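Local structure of quercetin 2,3-dioxygenase (Escherichia coli, 1TQ5) at residues A[1-7]-A[203-209]. The protein catalyses the oxygen-dependent cleavage of quercetin in vitro, using one divalent metal cation, although its physiological role is unknown. Sequence-based numbering, arbitrary orientation.
Sequences MIYLRKA and DGLAIWD. With CD (cadmium ion), chain D.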
HETATM    1  N   MSE A   1      -5.633  21.467   0.099  1.00 36.98           N
HETATM    2  CA  MSE A   1      -6.565  20.372  -0.294  1.00 36.77           C
HETATM    3  C   MSE A   1      -6.292  19.120   0.532  1.00 35.45           C
HETATM    4  O   MSE A   1      -5.176  18.594   0.528  1.00 34.42           O
HETATM    5  CB  MSE A   1      -6.399  20.044  -1.779  1.00 38.71           C
HETATM    6  CG  MSE A   1      -6.718  21.194  -2.725  1.00 45.02           C
HETATM    7 SE   MSE A   1      -8.450  21.692  -2.680  1.00 56.29          SE
HETATM    8  CE  MSE A   1      -8.399  22.986  -1.418  1.00 55.23           C
ATOM      9  N   ILE A   2      -7.316  18.653   1.241  1.00 32.32           N
ATOM     10  CA  ILE A   2      -7.203  17.460   2.070  1.00 30.73           C
ATOM     11  C   ILE A   2      -8.545  16.742   2.014  1.00 29.69           C
ATOM     12  O   ILE A   2      -9.587  17.324   2.321  1.00 30.10           O
ATOM     13  CB  ILE A   2      -6.840  17.834   3.535  1.00 31.67           C
ATOM     14  CG1 ILE A   2      -6.549  16.576   4.361  1.00 29.23           C
ATOM     15  CG2 ILE A   2      -7.946  18.671   4.151  1.00 36.83           C
ATOM     16  CD1 ILE A   2      -7.743  15.696   4.633  1.00 32.59           C
ATOM     17  N   TYR A   3      -8.522  15.476   1.615  1.00 26.18           N
ATOM     18  CA  TYR A   3      -9.757  14.723   1.506  1.00 24.91           C
ATOM     19  C   TYR A   3      -9.720  13.374   2.197  1.00 22.67           C
ATOM     20  O   TYR A   3      -8.753  12.623   2.096  1.00 21.79           O
ATOM     21  CB  TYR A   3     -10.119  14.590   0.032  1.00 25.58           C
ATOM     22  CG  TYR A   3     -10.306  15.949  -0.608  1.00 30.09           C
ATOM     23  CD1 TYR A   3     -11.401  16.750  -0.278  1.00 35.80           C
ATOM     24  CD2 TYR A   3      -9.357  16.466  -1.492  1.00 35.72           C
ATOM     25  CE1 TYR A   3     -11.545  18.028  -0.805  1.00 37.46           C
ATOM     26  CE2 TYR A   3      -9.492  17.747  -2.024  1.00 40.21           C
ATOM     27  CZ  TYR A   3     -10.590  18.521  -1.675  1.00 39.43           C
ATOM     28  OH  TYR A   3     -10.732  19.786  -2.202  1.00 44.71           O
ATOM     29  N   LEU A   4     -10.794  13.078   2.916  1.00 23.40           N
ATOM     30  CA  LEU A   4     -10.892  11.836   3.656  1.00 23.10           C
ATOM     31  C   LEU A   4     -11.618  10.741   2.886  1.00 21.49           C
ATOM     32  O   LEU A   4     -12.754  10.917   2.452  1.00 18.23           O
ATOM     33  CB  LEU A   4     -11.604  12.088   4.992  1.00 23.98           C
ATOM     34  CG  LEU A   4     -11.906  10.899   5.911  1.00 28.42           C
ATOM     35  CD1 LEU A   4     -10.631  10.361   6.528  1.00 26.53           C
ATOM     36  CD2 LEU A   4     -12.868  11.356   7.001  1.00 31.90           C
ATOM     37  N   ARG A   5     -10.940   9.612   2.711  1.00 20.01           N
ATOM     38  CA  ARG A   5     -11.522   8.457   2.044  1.00 21.01           C
ATOM     39  C   ARG A   5     -11.926   7.511   3.176  1.00 19.90           C
ATOM     40  O   ARG A   5     -11.110   6.724   3.650  1.00 22.46           O
ATOM     41  CB  ARG A   5     -10.479   7.798   1.140  1.00 20.38           C
ATOM     42  CG  ARG A   5     -10.906   6.483   0.514  1.00 23.88           C
ATOM     43  CD  ARG A   5     -12.215   6.626  -0.230  1.00 24.53           C
ATOM     44  NE  ARG A   5     -12.406   5.559  -1.210  1.00 23.30           N
ATOM     45  CZ  ARG A   5     -13.570   5.295  -1.790  1.00 22.63           C
ATOM     46  NH1 ARG A   5     -14.637   6.014  -1.475  1.00 22.33           N
ATOM     47  NH2 ARG A   5     -13.665   4.332  -2.694  1.00 25.09           N
ATOM     48  N   LYS A   6     -13.179   7.600   3.615  1.00 19.49           N
ATOM     49  CA  LYS A   6     -13.667   6.770   4.713  1.00 19.81           C
ATOM     50  C   LYS A   6     -13.596   5.282   4.441  1.00 18.13           C
ATOM     51  O   LYS A   6     -13.918   4.824   3.346  1.00 19.50           O
ATOM     52  CB  LYS A   6     -15.110   7.136   5.073  1.00 22.26           C
ATOM     53  CG  LYS A   6     -15.266   8.470   5.789  1.00 29.35           C
ATOM     54  CD  LYS A   6     -16.705   8.661   6.254  1.00 35.99           C
ATOM     55  CE  LYS A   6     -16.904   9.996   6.960  1.00 45.46           C
ATOM     56  NZ  LYS A   6     -16.717  11.150   6.039  1.00 50.93           N
ATOM     57  N   ALA A   7     -13.190   4.527   5.454  1.00 18.00           N
ATOM     58  CA  ALA A   7     -13.078   3.080   5.339  1.00 20.24           C
ATOM     59  C   ALA A   7     -14.391   2.401   4.939  1.00 21.25           C
ATOM     60  O   ALA A   7     -14.386   1.491   4.114  1.00 18.89           O
ATOM     61  CB  ALA A   7     -12.570   2.491   6.650  1.00 22.68           C
ATOM     62  N   ASP A 203      -8.782   4.186   7.178  1.00 18.78           N
ATOM     63  CA  ASP A 203      -9.125   5.416   6.467  1.00 18.71           C
ATOM     64  C   ASP A 203      -7.942   5.866   5.628  1.00 17.14           C
ATOM     65  O   ASP A 203      -6.789   5.582   5.953  1.00 15.95           O
ATOM     66  CB  ASP A 203      -9.453   6.571   7.424  1.00 17.07           C
ATOM     67  CG  ASP A 203     -10.826   6.471   8.023  1.00 21.86           C
ATOM     68  OD1 ASP A 203     -11.725   5.910   7.361  1.00 17.40           O
ATOM     69  OD2 ASP A 203     -11.010   6.980   9.154  1.00 22.29           O
ATOM     70  N   GLY A 204      -8.235   6.596   4.560  1.00 16.86           N
ATOM     71  CA  GLY A 204      -7.185   7.116   3.712  1.00 16.10           C
ATOM     72  C   GLY A 204      -7.385   8.610   3.592  1.00 17.55           C
ATOM     73  O   GLY A 204      -8.518   9.093   3.706  1.00 16.80           O
ATOM     74  N   LEU A 205      -6.295   9.339   3.368  1.00 15.90           N
ATOM     75  CA  LEU A 205      -6.339  10.790   3.233  1.00 17.32           C
ATOM     76  C   LEU A 205      -5.577  11.237   1.989  1.00 19.37           C
ATOM     77  O   LEU A 205      -4.425  10.856   1.804  1.00 20.15           O
ATOM     78  CB  LEU A 205      -5.699  11.455   4.458  1.00 19.33           C
ATOM     79  CG  LEU A 205      -6.433  11.362   5.795  1.00 28.55           C
ATOM     80  CD1 LEU A 205      -5.514  11.819   6.916  1.00 37.05           C
ATOM     81  CD2 LEU A 205      -7.690  12.225   5.755  1.00 31.46           C
ATOM     82  N   ALA A 206      -6.226  12.033   1.142  1.00 17.08           N
ATOM     83  CA  ALA A 206      -5.599  12.565  -0.067  1.00 15.75           C
ATOM     84  C   ALA A 206      -5.204  14.001   0.260  1.00 17.49           C
ATOM     85  O   ALA A 206      -6.022  14.781   0.762  1.00 17.73           O
ATOM     86  CB  ALA A 206      -6.578  12.546  -1.223  1.00 16.70           C
ATOM     87  N   ILE A 207      -3.956  14.358  -0.026  1.00 17.18           N
ATOM     88  CA  ILE A 207      -3.471  15.695   0.287  1.00 20.80           C
ATOM     89  C   ILE A 207      -2.566  16.250  -0.796  1.00 21.33           C
ATOM     90  O   ILE A 207      -1.696  15.551  -1.296  1.00 20.13           O
ATOM     91  CB  ILE A 207      -2.664  15.680   1.604  1.00 20.21           C
ATOM     92  CG1 ILE A 207      -3.535  15.139   2.737  1.00 23.51           C
ATOM     93  CG2 ILE A 207      -2.135  17.083   1.926  1.00 26.66           C
ATOM     94  CD1 ILE A 207      -2.743  14.719   3.960  1.00 32.59           C
ATOM     95  N   TRP A 208      -2.769  17.512  -1.152  1.00 23.98           N
ATOM     96  CA  TRP A 208      -1.927  18.154  -2.148  1.00 27.32           C
ATOM     97  C   TRP A 208      -2.038  19.665  -1.999  1.00 28.89           C
ATOM     98  O   TRP A 208      -2.898  20.159  -1.266  1.00 31.11           O
ATOM     99  CB  TRP A 208      -2.311  17.694  -3.561  1.00 28.31           C
ATOM    100  CG  TRP A 208      -3.598  18.244  -4.085  1.00 32.88           C
ATOM    101  CD1 TRP A 208      -3.794  19.471  -4.650  1.00 38.97           C
ATOM    102  CD2 TRP A 208      -4.867  17.578  -4.121  1.00 40.84           C
ATOM    103  NE1 TRP A 208      -5.106  19.611  -5.039  1.00 42.54           N
ATOM    104  CE2 TRP A 208      -5.787  18.464  -4.726  1.00 42.75           C
ATOM    105  CE3 TRP A 208      -5.317  16.318  -3.700  1.00 44.31           C
ATOM    106  CZ2 TRP A 208      -7.132  18.133  -4.922  1.00 44.36           C
ATOM    107  CZ3 TRP A 208      -6.656  15.986  -3.897  1.00 48.74           C
ATOM    108  CH2 TRP A 208      -7.547  16.892  -4.504  1.00 48.39           C
ATOM    109  N   ASP A 209      -1.168  20.395  -2.688  1.00 29.71           N
ATOM    110  CA  ASP A 209      -1.150  21.849  -2.604  1.00 32.69           C
ATOM    111  C   ASP A 209      -0.763  22.280  -1.193  1.00 33.04           C
ATOM    112  O   ASP A 209      -1.099  23.378  -0.750  1.00 34.21           O
ATOM    113  CB  ASP A 209      -2.511  22.446  -2.976  1.00 32.95           C
ATOM    114  CG  ASP A 209      -2.733  22.509  -4.478  1.00 39.51           C
ATOM    115  OD1 ASP A 209      -1.757  22.309  -5.234  1.00 43.91           O
ATOM    116  OD2 ASP A 209      -3.881  22.770  -4.901  1.00 48.77           O
TER
HETATM  117 CD    CD D1002     -13.223   5.893   9.433  1.00 34.27          CD
HETATM  118  O   HOH W   1     -13.791   6.262  11.995  1.00 22.68           O
HETATM  119  O   HOH W   2     -12.158   3.800  10.252  1.00 29.79           O
HETATM  120  O   HOH W   3     -15.310   4.713   8.425  1.00 12.47           O
HETATM  121  O   HOH W   4     -14.072   8.322   9.297  1.00 28.04           O
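The chain's first strand, residues 2-5, is built not into the sheet of the strands that follow but onto the edge of the C-terminal cupin's sheet, beside strand 204-208, almost 200 residues later. The pairing is antiparallel: Tyr-3 and Ala-206 exchange hydrogen bonds (Tyr-3 N to Ala-206 O 2.7 Å, Ala-206 N to Tyr-3 O 2.8 Å), as do Arg-5 and Gly-204, while Ile-2/Ile-207 and Leu-4/Leu-205 are non-hydrogen-bonded pairs. In this bicupin of two similar, face-to-face domains, strand 204-208 is held between residues 2-5, which close one sheet edge, and strand 182-187. Because side chains alternate, Ile-2, Leu-4, Leu-205 and Ile-207 share one face, with Leu-205 CD2 3.6 Å from both Ile-2 CD1 and Leu-4 CD1; Val-197 and Ile-194 extend this apolar layer. On the face of Tyr-3 and Ala-206, Arg-5 turns away to hydrogen-bond Tyr-29. At one end selenomethionine Met-1 lays CB over the Trp-208 five-membered ring, a CH-pi contact 3.5 Å from its centroid. At the other, Asp-203 OD1 accepts a hydrogen bond from Ala-7 N (2.8 Å) and, with OD2, binds a cadmium ion whose coordination four waters complete, distinct from that at His-59 and His-101.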